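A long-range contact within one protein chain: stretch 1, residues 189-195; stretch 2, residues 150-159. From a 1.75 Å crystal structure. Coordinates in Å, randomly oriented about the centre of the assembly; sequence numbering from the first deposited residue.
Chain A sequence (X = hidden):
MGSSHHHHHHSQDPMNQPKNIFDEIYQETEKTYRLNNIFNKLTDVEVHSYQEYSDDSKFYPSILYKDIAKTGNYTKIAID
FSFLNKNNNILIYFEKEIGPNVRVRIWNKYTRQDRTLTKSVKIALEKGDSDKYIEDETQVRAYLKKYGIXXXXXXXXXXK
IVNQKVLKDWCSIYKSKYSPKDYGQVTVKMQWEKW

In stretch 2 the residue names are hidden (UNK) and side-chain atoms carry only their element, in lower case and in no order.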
# COMPACT_ATOMS: atom_id res chain seq x y z
N LYS A 189 -6.52 -3.05 -11.71
CA LYS A 189 -7.74 -3.82 -11.46
C LYS A 189 -8.30 -3.40 -10.11
O LYS A 189 -7.59 -3.41 -9.12
CB LYS A 189 -7.46 -5.32 -11.47
CG LYS A 189 -6.95 -5.80 -12.81
CD LYS A 189 -6.78 -7.31 -12.85
CE LYS A 189 -6.20 -7.75 -14.20
NZ LYS A 189 -5.90 -9.21 -14.22
N MSE A 190 -9.57 -3.02 -10.08
CA MSE A 190 -10.13 -2.45 -8.87
C MSE A 190 -11.32 -3.29 -8.46
O MSE A 190 -12.24 -3.47 -9.25
CB MSE A 190 -10.51 -1.00 -9.13
CG MSE A 190 -11.30 -0.28 -8.08
SE MSE A 190 -11.13 1.64 -8.55
CE MSE A 190 -9.83 1.46 -9.82
N GLN A 191 -11.25 -3.84 -7.24
CA GLN A 191 -12.31 -4.75 -6.78
C GLN A 191 -13.68 -4.08 -6.79
O GLN A 191 -14.69 -4.71 -7.11
CB GLN A 191 -11.98 -5.23 -5.36
CG GLN A 191 -12.97 -6.28 -4.82
CD GLN A 191 -12.69 -6.66 -3.36
OE1 GLN A 191 -11.91 -6.01 -2.65
NE2 GLN A 191 -13.37 -7.71 -2.91
N TRP A 192 -13.74 -2.80 -6.44
CA TRP A 192 -15.01 -2.12 -6.26
C TRP A 192 -15.50 -1.40 -7.53
O TRP A 192 -16.39 -0.55 -7.44
CB TRP A 192 -14.89 -1.12 -5.10
CG TRP A 192 -13.86 -0.02 -5.29
CD1 TRP A 192 -14.03 1.16 -5.93
CD2 TRP A 192 -12.53 -0.00 -4.75
NE1 TRP A 192 -12.87 1.92 -5.84
CE2 TRP A 192 -11.94 1.22 -5.13
CE3 TRP A 192 -11.77 -0.91 -4.00
CZ2 TRP A 192 -10.64 1.59 -4.75
CZ3 TRP A 192 -10.47 -0.55 -3.64
CH2 TRP A 192 -9.92 0.68 -4.01
N GLU A 193 -14.96 -1.76 -8.69
CA GLU A 193 -15.24 -1.00 -9.91
C GLU A 193 -16.71 -0.95 -10.23
O GLU A 193 -17.21 0.06 -10.75
CB GLU A 193 -14.51 -1.61 -11.09
CG GLU A 193 -14.72 -0.84 -12.36
CD GLU A 193 -14.22 -1.58 -13.57
OE1 GLU A 193 -13.26 -2.38 -13.42
OE2 GLU A 193 -14.77 -1.37 -14.68
N LYS A 194 -17.44 -2.02 -9.93
CA LYS A 194 -18.85 -2.05 -10.27
C LYS A 194 -19.76 -1.86 -9.06
O LYS A 194 -20.97 -1.95 -9.19
CB LYS A 194 -19.16 -3.34 -11.02
CG LYS A 194 -18.33 -3.47 -12.29
CD LYS A 194 -18.87 -4.45 -13.30
CE LYS A 194 -18.43 -5.88 -13.01
NZ LYS A 194 -17.87 -6.54 -14.23
N TRP A 195 -19.20 -1.54 -7.89
CA TRP A 195 -19.99 -1.38 -6.65
C TRP A 195 -20.68 -0.04 -6.51
O TRP A 195 -20.52 0.87 -7.33
CB TRP A 195 -19.11 -1.56 -5.42
CG TRP A 195 -18.49 -2.88 -5.28
CD1 TRP A 195 -18.64 -3.96 -6.10
CD2 TRP A 195 -17.63 -3.30 -4.22
NE1 TRP A 195 -17.91 -5.01 -5.64
CE2 TRP A 195 -17.28 -4.65 -4.48
CE3 TRP A 195 -17.11 -2.68 -3.08
CZ2 TRP A 195 -16.44 -5.37 -3.65
CZ3 TRP A 195 -16.26 -3.39 -2.26
CH2 TRP A 195 -15.93 -4.73 -2.56
OXT TRP A 195 -21.42 0.18 -5.55
N UNK A 150 -19.39 4.27 -0.02
CA UNK A 150 -19.69 3.93 -1.40
C UNK A 150 -18.42 3.64 -2.18
O UNK A 150 -17.31 3.93 -1.73
c UNK A 150 -20.45 5.08 -2.08
c UNK A 150 -21.73 5.43 -1.28
o UNK A 150 -19.58 6.22 -2.15
N UNK A 151 -18.60 3.10 -3.39
CA UNK A 151 -17.43 2.96 -4.27
C UNK A 151 -16.76 4.32 -4.52
O UNK A 151 -15.53 4.41 -4.60
c UNK A 151 -17.84 2.31 -5.59
N UNK A 152 -17.56 5.38 -4.64
CA UNK A 152 -16.99 6.71 -4.83
C UNK A 152 -16.20 7.14 -3.61
O UNK A 152 -15.14 7.78 -3.74
n UNK A 152 -20.78 10.57 -7.51
c UNK A 152 -17.69 8.89 -5.97
c UNK A 152 -18.75 9.25 -7.01
c UNK A 152 -19.68 10.31 -6.52
c UNK A 152 -18.12 7.70 -5.16
N UNK A 153 -16.66 6.77 -2.40
CA UNK A 153 -15.86 7.02 -1.20
C UNK A 153 -14.54 6.24 -1.23
O UNK A 153 -13.51 6.76 -0.79
o UNK A 153 -18.87 7.05 0.84
c UNK A 153 -16.66 6.65 0.04
o UNK A 153 -17.92 8.69 -0.25
c UNK A 153 -17.91 7.53 0.22
N UNK A 154 -14.58 4.98 -1.67
CA UNK A 154 -13.33 4.22 -1.75
C UNK A 154 -12.34 4.88 -2.70
O UNK A 154 -11.14 4.96 -2.42
c UNK A 154 -13.60 2.79 -2.20
c UNK A 154 -14.77 0.62 -1.80
c UNK A 154 -13.78 1.88 0.13
c UNK A 154 -14.46 1.98 -1.22
N UNK A 155 -12.84 5.37 -3.84
CA UNK A 155 -11.99 6.12 -4.77
C UNK A 155 -11.40 7.34 -4.09
O UNK A 155 -10.22 7.65 -4.28
o UNK A 155 -14.20 5.51 -7.59
o UNK A 155 -12.42 4.40 -6.94
c UNK A 155 -13.15 5.40 -6.91
c UNK A 155 -12.78 6.56 -6.00
N UNK A 156 -12.21 8.06 -3.32
CA UNK A 156 -11.69 9.27 -2.70
C UNK A 156 -10.60 8.95 -1.67
O UNK A 156 -9.61 9.68 -1.59
c UNK A 156 -12.83 10.08 -2.07
N UNK A 157 -10.78 7.88 -0.87
CA UNK A 157 -9.76 7.47 0.10
C UNK A 157 -8.47 7.07 -0.61
O UNK A 157 -7.36 7.46 -0.20
c UNK A 157 -10.27 6.31 0.96
n UNK A 157 -13.16 6.96 3.15
c UNK A 157 -12.59 6.21 2.15
c UNK A 157 -11.34 6.71 1.94
n UNK A 157 -11.19 7.74 2.83
c UNK A 157 -12.30 7.89 3.53
N UNK A 158 -8.60 6.31 -1.70
CA UNK A 158 -7.44 5.90 -2.48
C UNK A 158 -6.71 7.12 -3.05
O UNK A 158 -5.48 7.23 -2.96
c UNK A 158 -4.87 3.07 -4.88
c UNK A 158 -4.51 3.81 -5.99
c UNK A 158 -5.97 3.45 -4.12
c UNK A 158 -6.36 5.31 -5.58
c UNK A 158 -7.89 4.96 -3.61
c UNK A 158 -6.72 4.56 -4.46
c UNK A 158 -5.23 4.96 -6.35
o UNK A 158 -3.40 3.43 -6.73
N UNK A 159 -7.46 8.06 -3.62
CA UNK A 159 -6.86 9.28 -4.17
C UNK A 159 -6.13 10.05 -3.07
O UNK A 159 -5.02 10.53 -3.28
c UNK A 159 -7.48 11.57 -5.20
o UNK A 159 -6.29 10.65 -7.09
o UNK A 159 -5.73 12.66 -6.39
c UNK A 159 -7.93 10.15 -4.83
c UNK A 159 -6.42 11.62 -6.30

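Position 150 carries three side-chain atoms: a first carbon bonded to one oxygen and one further carbon. Nothing on stretch 1 lies within contact distance, and this branching at CB is that of threonine. Thr150 (chi1 65°, p) stands at the N-cap, immediately before the helix, where its side-chain oxygen OG1 accepts from the backbone N of position 153 at 3.0 Å.

Position 151 has a single side-chain carbon, CB, which points toward stretch 1 and lies 3.5 Å from Trp195 O, 3.7 Å from Trp192 O and 4.1 Å from Trp195 CB. A lone carbon is alanine. The closest CA pair across the contact is also here, Ala151 CA to Trp195 CA at 5.6 Å.

Position 152 shows four carbons in a row ending in nitrogen. Its CA-to-CB bond is directed away from stretch 1, with which it makes no contact; the unbranched chain is that of lysine, Lys152.

At position 153 the second of two side-chain carbons bears two further atoms, and none of them reaches stretch 1. This is a short arm ending in a three-way fork, a shape shared by aspartate and asparagine; both terminal atoms are oxygen, so the group is a carboxylate and the residue aspartate. OD2 of Asp153 instead accepts from Thr150 N at 3.0 Å with an N-H...O angle of 173°, so the capping bond is answered by one in return.

Position 154 has four carbons forked at the second, and points toward stretch 1. Its CB sits 3.8 Å from the centroid of the five-membered ring of Trp192 and 13° off the ring normal, a CH-pi contact over the face, while a terminal carbon approaches Trp192 CG to 3.7 Å and Trp195 CE3 to 4.2 Å. The fork is that of leucine; in Leu154 (m, t) the terminal carbon is CD1.

Position 155 again has two carbons, the second with two oxygens. The CA-to-CB bond runs sideways, but the end of the side chain comes nearer. One of the two oxygens accepts from Trp192 NE1 at 2.8 Å; the angle of 177° places it almost on the line of the N-H bond, at the ring edge and near its plane. The same oxygen is 3.4 Å from Met190 SE, the selenium of a selenomethionine. The residue is aspartate, and this oxygen is Asp155 OD1.

Position 156, one carbon, is out of reach: alanine, Ala156.

Position 157 has one carbon leading to a five-membered ring of three carbons and two nitrogens, also out of reach. The imidazole identifies His157.

Position 158 has one carbon and a six-carbon ring bearing an oxygen. Its CB lies 4.5 Å from Trp192 CZ2. This is tyrosine; Tyr158 OH is hydrogen-bonded elsewhere in the structure.

Position 159 has three carbons, the third with two oxygens, and does not touch stretch 1; it is glutamate, Glu159.

The contact therefore centres on Trp192, which buries 100 Å² of the 320 Å² total. Leu154 covers one face of its indole and Asp155 binds its nitrogen at the edge. Two successive type I turns, Met190 to Glu193 and Trp192 to Trp195, shape the chain end, whose Trp195 packs against Ala151.

Stretch 2, residues 150-159: TAKDLDAHYE
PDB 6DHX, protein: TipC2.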